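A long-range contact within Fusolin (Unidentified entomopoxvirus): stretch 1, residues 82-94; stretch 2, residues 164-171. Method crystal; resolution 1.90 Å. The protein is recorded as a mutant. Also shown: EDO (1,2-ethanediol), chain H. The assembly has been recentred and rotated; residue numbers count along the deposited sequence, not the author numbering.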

# COMPACT_ATOMS: atom_id res chain seq x y z
N HIS A 82 -4.93 1.56 35.11
CA HIS A 82 -5.61 0.33 35.48
C HIS A 82 -6.09 -0.38 34.20
O HIS A 82 -5.92 -1.58 34.07
N ILE A 83 -6.64 0.38 33.24
CA ILE A 83 -7.12 -0.20 31.97
C ILE A 83 -5.95 -0.84 31.20
O ILE A 83 -6.03 -2.01 30.79
N ARG A 84 -4.87 -0.06 31.02
CA ARG A 84 -3.74 -0.50 30.20
C ARG A 84 -2.85 -1.56 30.85
O ARG A 84 -2.17 -2.24 30.11
N ASN A 85 -2.84 -1.70 32.17
CA ASN A 85 -2.01 -2.70 32.87
C ASN A 85 -2.77 -3.88 33.42
O ASN A 85 -2.16 -4.93 33.61
N ASN A 86 -4.06 -3.72 33.76
CA ASN A 86 -4.83 -4.79 34.40
C ASN A 86 -6.04 -5.30 33.63
O ASN A 86 -6.42 -6.45 33.80
N VAL A 87 -6.70 -4.45 32.86
CA VAL A 87 -7.98 -4.84 32.25
C VAL A 87 -7.73 -5.37 30.85
O VAL A 87 -8.15 -6.49 30.54
N VAL A 88 -7.05 -4.58 30.01
CA VAL A 88 -6.66 -4.99 28.65
C VAL A 88 -5.14 -4.71 28.47
O VAL A 88 -4.75 -3.83 27.70
N PRO A 89 -4.30 -5.49 29.19
CA PRO A 89 -2.85 -5.29 29.09
C PRO A 89 -2.29 -5.78 27.76
O PRO A 89 -1.31 -5.23 27.28
N ASN A 90 -2.90 -6.81 27.16
CA ASN A 90 -2.44 -7.34 25.89
C ASN A 90 -3.61 -8.08 25.24
O ASN A 90 -4.71 -8.06 25.81
N TYR A 91 -3.43 -8.61 24.02
CA TYR A 91 -4.53 -9.24 23.26
C TYR A 91 -5.67 -8.23 23.12
O TYR A 91 -6.83 -8.49 23.47
N LEU A 92 -5.32 -7.04 22.63
CA LEU A 92 -6.24 -5.93 22.53
C LEU A 92 -7.43 -6.21 21.60
O LEU A 92 -8.52 -5.76 21.91
N CYS A 93 -7.24 -6.91 20.46
CA CYS A 93 -8.37 -7.15 19.56
C CYS A 93 -9.28 -8.26 20.10
O CYS A 93 -10.38 -8.41 19.56
N ALA A 94 -8.83 -9.04 21.10
CA ALA A 94 -9.62 -10.06 21.79
C ALA A 94 -10.26 -9.49 23.07
O ALA A 94 -10.92 -10.25 23.78
N GLN A 164 1.34 -7.19 16.67
CA GLN A 164 0.17 -7.21 17.53
C GLN A 164 -0.10 -5.76 17.82
O GLN A 164 0.85 -4.99 17.88
N VAL A 165 -1.36 -5.38 18.03
CA VAL A 165 -1.73 -4.01 18.40
C VAL A 165 -1.46 -3.87 19.90
O VAL A 165 -1.90 -4.73 20.67
N THR A 166 -0.82 -2.78 20.32
CA THR A 166 -0.51 -2.50 21.73
C THR A 166 -0.88 -1.06 22.07
O THR A 166 -0.93 -0.22 21.17
N TRP A 167 -1.06 -0.76 23.37
CA TRP A 167 -1.40 0.60 23.80
C TRP A 167 -0.28 1.59 23.41
O TRP A 167 -0.60 2.72 23.01
N GLN A 168 1.00 1.14 23.36
CA GLN A 168 2.11 2.02 22.97
C GLN A 168 2.07 2.37 21.48
O GLN A 168 2.73 3.32 21.09
N GLN A 169 1.30 1.64 20.65
CA GLN A 169 1.13 1.97 19.23
C GLN A 169 -0.18 2.67 18.90
O GLN A 169 -0.45 2.84 17.72
N LEU A 170 -0.98 3.07 19.91
CA LEU A 170 -2.27 3.72 19.75
C LEU A 170 -2.26 5.20 20.19
O LEU A 170 -1.75 5.52 21.24
N ILE A 171 -2.88 6.06 19.39
CA ILE A 171 -3.05 7.49 19.62
C ILE A 171 -4.53 7.78 19.79
O ILE A 171 -5.31 7.47 18.87

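How does stretch 2 begin its approach? Val 165 points toward stretch 1 with chi1 t, its CG1 lying 4.0 Å from Leu 92 CD2 and its CG2 4.3 Å from Cys 93 SG. Its backbone is served by small molecules: Val 165 N donates to EDO O1 at 2.7 Å, while Leu 92 N donates to the O of water 3 at 3.0 Å, and that O donates to Val 165 O at 2.7 Å, bridging the two stretches. Thr 166, chi1 p, points away.

What holds the Trp 167 ring in place? The CA-to-CB bond of Trp 167 points toward stretch 1, and its indole (chi1 m, chi2 105°) is clamped on opposite faces: Arg 84 CG sits 3.7 Å from the centroid of its five-membered ring, and Leu 92 CD2 3.9 Å from the same centroid, both nearly along the normal. At the edge, Trp 167 NE1 donates a hydrogen bond to Val 88 O at 2.7 Å, using a carbonyl just past the helix. Water 2 accepts from Trp 167 N and donates to Pro 89 O.

Where does the packing end? Gln 168 and Gln 169 make no contact with stretch 1, but Leu 170 turns toward stretch 1, chi1 m and chi2 t, bringing its CD1 3.7 Å from Leu 92 CD2. Water 1 accepts from Arg 84 NH2 and donates to Leu 170 O, adding a polar link.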

# COMPACT_ATOMS: atom_id res chain seq x y z
CB HIS A 82 -6.79 0.65 36.45
CG HIS A 82 -7.69 -0.51 36.71
ND1 HIS A 82 -7.24 -1.65 37.31
CD2 HIS A 82 -9.02 -0.66 36.43
CE1 HIS A 82 -8.29 -2.47 37.39
NE2 HIS A 82 -9.38 -1.90 36.88
CB ILE A 83 -7.86 0.84 31.08
CG1 ILE A 83 -9.10 1.44 31.78
CG2 ILE A 83 -8.26 0.21 29.72
CD1 ILE A 83 -10.12 0.43 32.28
CB ARG A 84 -2.89 0.69 29.77
CG ARG A 84 -3.67 1.68 28.94
CD ARG A 84 -2.80 2.79 28.40
NE ARG A 84 -3.61 3.66 27.54
CZ ARG A 84 -3.16 4.42 26.56
NH1 ARG A 84 -1.86 4.46 26.28
NH2 ARG A 84 -4.00 5.16 25.84
CB ASN A 85 -1.27 -2.03 34.03
CG ASN A 85 -0.34 -0.93 33.57
OD1 ASN A 85 0.37 -1.08 32.58
ND2 ASN A 85 -0.26 0.17 34.30
CB ASN A 86 -5.35 -4.29 35.77
CG ASN A 86 -4.27 -3.82 36.72
OD1 ASN A 86 -3.19 -4.41 36.79
ND2 ASN A 86 -4.54 -2.75 37.46
CB VAL A 87 -8.97 -3.66 32.27
CG1 VAL A 87 -10.35 -4.07 31.78
CG2 VAL A 87 -9.06 -3.06 33.66
CB VAL A 88 -7.52 -4.34 27.54
CG1 VAL A 88 -7.24 -4.97 26.17
CG2 VAL A 88 -8.99 -4.42 27.91
CB PRO A 89 -2.31 -6.08 30.27
CG PRO A 89 -3.30 -7.15 30.51
CD PRO A 89 -4.63 -6.50 30.21
CB ASN A 90 -1.20 -8.20 26.11
CG ASN A 90 -1.32 -9.10 27.31
OD1 ASN A 90 -2.25 -9.90 27.40
ND2 ASN A 90 -0.44 -8.96 28.28
CB TYR A 91 -4.99 -10.54 23.92
CG TYR A 91 -3.96 -11.65 23.83
CD1 TYR A 91 -3.63 -12.21 22.61
CD2 TYR A 91 -3.26 -12.08 24.95
CE1 TYR A 91 -2.73 -13.26 22.51
CE2 TYR A 91 -2.27 -13.06 24.85
CZ TYR A 91 -2.05 -13.68 23.64
OH TYR A 91 -1.17 -14.73 23.50
CB LEU A 92 -5.52 -4.65 22.07
CG LEU A 92 -4.96 -3.76 23.19
CD1 LEU A 92 -3.82 -4.47 23.93
CD2 LEU A 92 -4.48 -2.42 22.63
CB CYS A 93 -7.88 -7.47 18.15
SG CYS A 93 -6.90 -6.13 17.39
CB ALA A 94 -8.74 -11.21 22.15
CB GLN A 164 0.37 -7.98 18.84
CG GLN A 164 -0.06 -9.43 18.82
CD GLN A 164 0.86 -10.25 18.00
OE1 GLN A 164 2.07 -10.34 18.31
NE2 GLN A 164 0.35 -10.84 16.94
CB VAL A 165 -3.25 -3.74 18.07
CG1 VAL A 165 -3.72 -2.45 18.72
CG2 VAL A 165 -3.50 -3.69 16.57
CB THR A 166 0.99 -2.74 22.02
OG1 THR A 166 1.76 -1.79 21.31
CG2 THR A 166 1.45 -4.17 21.67
CB TRP A 167 -1.73 0.67 25.30
CG TRP A 167 -3.01 0.00 25.67
CD1 TRP A 167 -3.17 -1.19 26.31
CD2 TRP A 167 -4.34 0.51 25.45
NE1 TRP A 167 -4.51 -1.45 26.50
CE2 TRP A 167 -5.25 -0.44 25.95
CE3 TRP A 167 -4.84 1.60 24.74
CZ2 TRP A 167 -6.63 -0.25 25.90
CZ3 TRP A 167 -6.21 1.79 24.69
CH2 TRP A 167 -7.08 0.89 25.31
CB GLN A 168 3.47 1.42 23.36
CG GLN A 168 3.65 1.34 24.88
CD GLN A 168 3.38 -0.07 25.38
OE1 GLN A 168 2.53 -0.81 24.86
NE2 GLN A 168 4.11 -0.49 26.40
CB GLN A 169 1.18 0.69 18.39
CG GLN A 169 2.55 0.04 18.42
CD GLN A 169 2.46 -1.28 17.70
OE1 GLN A 169 1.80 -2.24 18.19
NE2 GLN A 169 3.00 -1.33 16.50
CB LEU A 170 -3.33 2.96 20.58
CG LEU A 170 -3.74 1.60 20.03
CD1 LEU A 170 -4.64 0.88 21.00
CD2 LEU A 170 -4.32 1.72 18.63
CB ILE A 171 -2.50 8.31 18.40
CG1 ILE A 171 -0.98 8.07 18.16
CG2 ILE A 171 -2.78 9.82 18.62
CD1 ILE A 171 -0.57 8.42 16.78
C1 EDO H . -3.82 -7.39 16.68
O1 EDO H . -3.02 -7.55 17.80
C2 EDO H . -3.22 -8.05 15.43
O2 EDO H . -3.71 -7.28 14.37
O HOH W 1 -2.68 6.71 23.89
O HOH W 2 -0.30 -2.90 25.33
O HOH W 3 -2.80 -7.23 20.96